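Local atomic coordinates of transcriptional repressor of the blcABC operon (PDB entry 3MQ0), a protein that probably binds DNA as an IclR-family transcription factor, repressing the blcABC operon of Agrobacterium tumefaciens. Residues L153-S166 / T202-I214. Sequence-based numbering, arbitrary orientation.
Sequences LPAPFTATGKILLS and TRARGYSIDDGQI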
loop_
_atom_site.group_PDB
_atom_site.type_symbol
_atom_site.label_atom_id
_atom_site.label_comp_id
_atom_site.label_asym_id
_atom_site.label_seq_id
_atom_site.Cartn_x
_atom_site.Cartn_y
_atom_site.Cartn_z
ATOM N N LEU B 153 -13.986 -1.893 -27.789
ATOM C CA LEU B 153 -14.231 -0.778 -28.700
ATOM C C LEU B 153 -13.017 0.159 -28.701
ATOM O O LEU B 153 -12.250 0.173 -27.742
ATOM C CB LEU B 153 -15.475 0.002 -28.266
ATOM C CG LEU B 153 -16.804 -0.689 -28.580
ATOM C CD1 LEU B 153 -17.971 0.158 -28.058
ATOM C CD2 LEU B 153 -16.936 -0.911 -30.063
ATOM N N PRO B 154 -12.843 0.958 -29.770
ATOM C CA PRO B 154 -11.747 1.942 -29.798
ATOM C C PRO B 154 -11.896 2.991 -28.713
ATOM O O PRO B 154 -12.929 3.658 -28.626
ATOM C CB PRO B 154 -11.890 2.600 -31.176
ATOM C CG PRO B 154 -12.664 1.608 -32.004
ATOM C CD PRO B 154 -13.596 0.926 -31.037
ATOM N N ALA B 155 -10.867 3.137 -27.892
ATOM C CA ALA B 155 -10.876 4.118 -26.813
ATOM C C ALA B 155 -11.185 5.549 -27.267
ATOM O O ALA B 155 -11.837 6.296 -26.541
ATOM C CB ALA B 155 -9.555 4.084 -26.057
ATOM N N PRO B 156 -10.712 5.953 -28.460
ATOM C CA PRO B 156 -10.953 7.366 -28.800
ATOM C C PRO B 156 -12.420 7.707 -29.031
ATOM O O PRO B 156 -12.764 8.883 -28.943
ATOM C CB PRO B 156 -10.179 7.550 -30.111
ATOM C CG PRO B 156 -9.075 6.559 -30.012
ATOM C CD PRO B 156 -9.704 5.346 -29.353
ATOM N N PHE B 157 -13.253 6.711 -29.327
ATOM C CA PHE B 157 -14.653 6.961 -29.662
ATOM C C PHE B 157 -15.638 6.864 -28.471
ATOM O O PHE B 157 -16.728 7.433 -28.520
ATOM C CB PHE B 157 -15.114 5.997 -30.773
ATOM C CG PHE B 157 -14.263 6.024 -32.037
ATOM C CD1 PHE B 157 -13.545 7.148 -32.403
ATOM C CD2 PHE B 157 -14.216 4.911 -32.867
ATOM C CE1 PHE B 157 -12.781 7.160 -33.563
ATOM C CE2 PHE B 157 -13.441 4.910 -34.032
ATOM C CZ PHE B 157 -12.728 6.052 -34.374
ATOM N N THR B 158 -15.280 6.143 -27.416
ATOM C CA THR B 158 -16.235 5.907 -26.324
ATOM C C THR B 158 -16.105 6.962 -25.226
ATOM O O THR B 158 -15.064 7.607 -25.107
ATOM C CB THR B 158 -16.014 4.513 -25.673
ATOM O OG1 THR B 158 -14.700 4.455 -25.117
ATOM C CG2 THR B 158 -16.136 3.387 -26.697
ATOM N N ALA B 159 -17.140 7.129 -24.399
ATOM C CA ALA B 159 -17.046 8.104 -23.312
ATOM C C ALA B 159 -16.012 7.656 -22.277
ATOM O O ALA B 159 -15.196 8.457 -21.843
ATOM C CB ALA B 159 -18.414 8.325 -22.643
ATOM N N THR B 160 -16.031 6.380 -21.883
ATOM C CA THR B 160 -15.001 5.917 -20.942
ATOM C C THR B 160 -13.612 6.008 -21.541
ATOM O O THR B 160 -12.659 6.308 -20.825
ATOM C CB THR B 160 -15.187 4.459 -20.461
ATOM O OG1 THR B 160 -15.196 3.576 -21.582
ATOM C CG2 THR B 160 -16.489 4.294 -19.669
ATOM N N GLY B 161 -13.513 5.727 -22.844
ATOM C CA GLY B 161 -12.248 5.795 -23.563
ATOM C C GLY B 161 -11.658 7.201 -23.530
ATOM O O GLY B 161 -10.491 7.376 -23.223
ATOM N N LYS B 162 -12.470 8.208 -23.841
ATOM C CA LYS B 162 -12.012 9.598 -23.760
ATOM C C LYS B 162 -11.546 9.974 -22.353
ATOM O O LYS B 162 -10.512 10.616 -22.183
ATOM C CB LYS B 162 -13.108 10.560 -24.230
ATOM C CG LYS B 162 -13.480 10.425 -25.710
ATOM C CD LYS B 162 -14.711 11.286 -26.038
ATOM C CE LYS B 162 -15.381 10.830 -27.345
ATOM N NZ LYS B 162 -14.468 11.097 -28.489
ATOM N N ILE B 163 -12.313 9.604 -21.335
ATOM C CA ILE B 163 -11.907 9.976 -19.986
ATOM C C ILE B 163 -10.598 9.266 -19.595
ATOM O O ILE B 163 -9.715 9.894 -19.015
ATOM C CB ILE B 163 -13.039 9.813 -18.917
ATOM C CG1 ILE B 163 -12.688 10.570 -17.627
ATOM C CG2 ILE B 163 -13.271 8.371 -18.588
ATOM C CD1 ILE B 163 -13.071 12.015 -17.611
ATOM N N LEU B 164 -10.463 7.991 -19.927
ATOM C CA LEU B 164 -9.229 7.269 -19.611
ATOM C C LEU B 164 -8.032 7.791 -20.418
ATOM O O LEU B 164 -6.923 7.892 -19.895
ATOM C CB LEU B 164 -9.403 5.752 -19.772
ATOM C CG LEU B 164 -10.479 5.159 -18.843
ATOM C CD1 LEU B 164 -10.763 3.709 -19.177
ATOM C CD2 LEU B 164 -10.049 5.308 -17.376
ATOM N N LEU B 165 -8.257 8.154 -21.675
ATOM C CA LEU B 165 -7.184 8.722 -22.500
ATOM C C LEU B 165 -6.805 10.137 -22.047
ATOM O O LEU B 165 -5.702 10.615 -22.328
ATOM C CB LEU B 165 -7.606 8.757 -23.978
ATOM C CG LEU B 165 -7.655 7.409 -24.701
ATOM C CD1 LEU B 165 -8.185 7.584 -26.121
ATOM C CD2 LEU B 165 -6.270 6.731 -24.730
ATOM N N SER B 166 -7.708 10.817 -21.348
ATOM C CA SER B 166 -7.432 12.193 -20.958
ATOM C C SER B 166 -6.328 12.267 -19.898
ATOM O O SER B 166 -5.789 13.333 -19.650
ATOM C CB SER B 166 -8.706 12.924 -20.496
ATOM O OG SER B 166 -9.099 12.515 -19.204
ATOM N N THR B 202 -12.405 17.517 -21.675
ATOM C CA THR B 202 -12.726 16.458 -20.719
ATOM C C THR B 202 -12.024 16.670 -19.389
ATOM O O THR B 202 -12.638 16.538 -18.342
ATOM C CB THR B 202 -12.389 15.043 -21.289
ATOM O OG1 THR B 202 -13.119 14.835 -22.497
ATOM C CG2 THR B 202 -12.778 13.944 -20.308
ATOM N N ARG B 203 -10.732 16.982 -19.448
ATOM C CA ARG B 203 -9.925 17.282 -18.271
ATOM C C ARG B 203 -10.491 18.435 -17.466
ATOM O O ARG B 203 -10.517 18.394 -16.237
ATOM C CB ARG B 203 -8.506 17.678 -18.704
ATOM C CG ARG B 203 -7.496 16.573 -18.678
ATOM C CD ARG B 203 -6.154 17.049 -19.270
ATOM N NE ARG B 203 -5.761 16.108 -20.302
ATOM C CZ ARG B 203 -5.453 16.420 -21.547
ATOM N NH1 ARG B 203 -5.426 17.689 -21.956
ATOM N NH2 ARG B 203 -5.128 15.446 -22.378
ATOM N N ALA B 204 -10.911 19.488 -18.153
ATOM C CA ALA B 204 -11.388 20.688 -17.468
ATOM C C ALA B 204 -12.706 20.468 -16.707
ATOM O O ALA B 204 -12.952 21.123 -15.688
ATOM C CB ALA B 204 -11.538 21.834 -18.460
ATOM N N ARG B 205 -13.545 19.580 -17.172
ATOM C CA ARG B 205 -14.801 19.373 -16.511
ATOM C C ARG B 205 -14.894 18.089 -15.719
ATOM O O ARG B 205 -15.723 17.990 -14.878
ATOM C CB ARG B 205 -15.940 19.518 -17.463
ATOM C CG ARG B 205 -15.910 18.650 -18.572
ATOM C CD ARG B 205 -16.848 19.036 -19.626
ATOM N NE ARG B 205 -16.837 18.028 -20.644
ATOM C CZ ARG B 205 -17.477 18.097 -21.781
ATOM N NH1 ARG B 205 -18.245 19.114 -22.039
ATOM N NH2 ARG B 205 -17.352 17.129 -22.634
ATOM N N GLY B 206 -14.000 17.148 -15.966
ATOM C CA GLY B 206 -14.042 15.907 -15.214
ATOM C C GLY B 206 -15.096 14.916 -15.700
ATOM O O GLY B 206 -15.397 13.954 -15.005
ATOM N N TYR B 207 -15.669 15.149 -16.881
ATOM C CA TYR B 207 -16.510 14.132 -17.513
ATOM C C TYR B 207 -16.408 14.240 -19.024
ATOM O O TYR B 207 -16.049 15.292 -19.550
ATOM C CB TYR B 207 -17.957 14.236 -17.055
ATOM C CG TYR B 207 -18.695 15.475 -17.541
ATOM C CD1 TYR B 207 -19.275 15.508 -18.800
ATOM C CD2 TYR B 207 -18.809 16.601 -16.736
ATOM C CE1 TYR B 207 -19.959 16.644 -19.256
ATOM C CE2 TYR B 207 -19.484 17.741 -17.183
ATOM C CZ TYR B 207 -20.059 17.748 -18.440
ATOM O OH TYR B 207 -20.730 18.864 -18.894
ATOM N N SER B 208 -16.686 13.162 -19.716
ATOM C CA SER B 208 -16.592 13.105 -21.151
ATOM C C SER B 208 -17.945 12.919 -21.799
ATOM O O SER B 208 -18.840 12.453 -21.220
ATOM C CB SER B 208 -15.728 11.955 -21.608
ATOM O OG SER B 208 -16.285 10.793 -21.134
ATOM N N ILE B 209 -18.018 13.264 -23.057
ATOM C CA ILE B 209 -19.226 13.050 -23.833
ATOM C C ILE B 209 -18.870 12.325 -25.124
ATOM O O ILE B 209 -17.942 12.731 -25.831
ATOM C CB ILE B 209 -19.878 14.392 -24.209
ATOM C CG1 ILE B 209 -20.508 15.042 -22.972
ATOM C CG2 ILE B 209 -20.933 14.170 -25.248
ATOM C CD1 ILE B 209 -20.749 16.527 -23.143
ATOM N N ASP B 210 -19.589 11.242 -25.413
ATOM C CA ASP B 210 -19.557 10.615 -26.736
ATOM C C ASP B 210 -20.889 10.873 -27.416
ATOM O O ASP B 210 -21.885 10.229 -27.103
ATOM C CB ASP B 210 -19.328 9.104 -26.631
ATOM C CG ASP B 210 -19.878 8.334 -27.828
ATOM O OD1 ASP B 210 -19.910 8.897 -28.944
ATOM O OD2 ASP B 210 -20.278 7.155 -27.660
ATOM N N ASP B 211 -20.916 11.828 -28.338
ATOM C CA ASP B 211 -22.163 12.159 -29.000
ATOM C C ASP B 211 -22.268 11.392 -30.313
ATOM O O ASP B 211 -21.953 11.924 -31.383
ATOM C CB ASP B 211 -22.251 13.664 -29.248
ATOM C CG ASP B 211 -23.651 14.103 -29.677
ATOM O OD1 ASP B 211 -24.477 13.220 -30.004
ATOM O OD2 ASP B 211 -23.925 15.325 -29.694
ATOM N N GLY B 212 -22.690 10.133 -30.222
ATOM C CA GLY B 212 -22.947 9.324 -31.402
ATOM C C GLY B 212 -21.723 8.866 -32.180
ATOM O O GLY B 212 -21.796 8.659 -33.394
ATOM N N GLN B 213 -20.611 8.677 -31.481
ATOM C CA GLN B 213 -19.360 8.222 -32.111
ATOM C C GLN B 213 -19.231 6.705 -32.223
ATOM O O GLN B 213 -18.310 6.208 -32.863
ATOM C CB GLN B 213 -18.153 8.801 -31.369
ATOM C CG GLN B 213 -18.170 10.323 -31.401
ATOM C CD GLN B 213 -16.862 10.944 -30.992
ATOM O OE1 GLN B 213 -15.790 10.344 -31.144
ATOM N NE2 GLN B 213 -16.937 12.162 -30.465
ATOM N N ILE B 214 -20.149 5.980 -31.590
ATOM C CA ILE B 214 -20.175 4.516 -31.659
ATOM C C ILE B 214 -21.416 4.041 -32.406
ATOM O O ILE B 214 -21.345 3.185 -33.294
ATOM C CB ILE B 214 -20.211 3.898 -30.248
ATOM C CG1 ILE B 214 -18.933 4.222 -29.479
ATOM C CG2 ILE B 214 -20.449 2.390 -30.335
ATOM C CD1 ILE B 214 -17.675 3.665 -30.131
HETATM O O HOH W 1 -19.767 5.722 -25.389
#
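In the GAF-like C-terminal domain of this IclR-family repressor, helix 159-165 lies against edge strand 208-211 of the six-stranded antiparallel sheet, and Ser208 on the strand ties into the first turn of the helix at Ala159. The two short axes approach to 7.1 Å and run at 143°, closer to antiparallel than to parallel. Ser208 OG donates to Ala159 O at 2.7 Å, reaching it from above the carbonyl plane, while the helical N-H of Ile163 arrives from the opposite face; that oxygen therefore serves two donors. Two residues further along the strand, a water accepts from N of the same Ala159 and donates to Asp210 OD2. The other carboxylate oxygen, Asp210 OD1, turns its syn lone pair to Gln213 N (2.6 Å) in an Asx motif that holds the turn after the strand.

Lys162 stretches over the strand, its CE 3.5 Å from Ile209 O, and bends at its last torsion (chi4 -67°) to bring NZ within hydrogen-bonding distance of both Pro156 O (2.8 Å) and Gln213 OE1. The bond from NZ to OE1 is 3.1 Å long and comes from above the amide plane. Glu198 of helix 192-205 pairs with Lys162 and also accepts from Gln213 NE2.

Apolar contacts continue toward strand 152-154, where Ile214 CD1 sits 3.5 Å from Phe157 CB and also meets Thr158 CG2. Toward the far end of the helix, Ile163 CD1 presses tightly on Thr202 CG2, and Arg203 NE makes a nearly straight bond (175°) to Ser166 O on a lone pair, in the guanidinium plane.

The charge of buried Lys162 is probably offset by Glu198, favouring its protonated form, while the Gln213 amide is held at both ends, OE1 also accepting from Val189 N, which would set its flip.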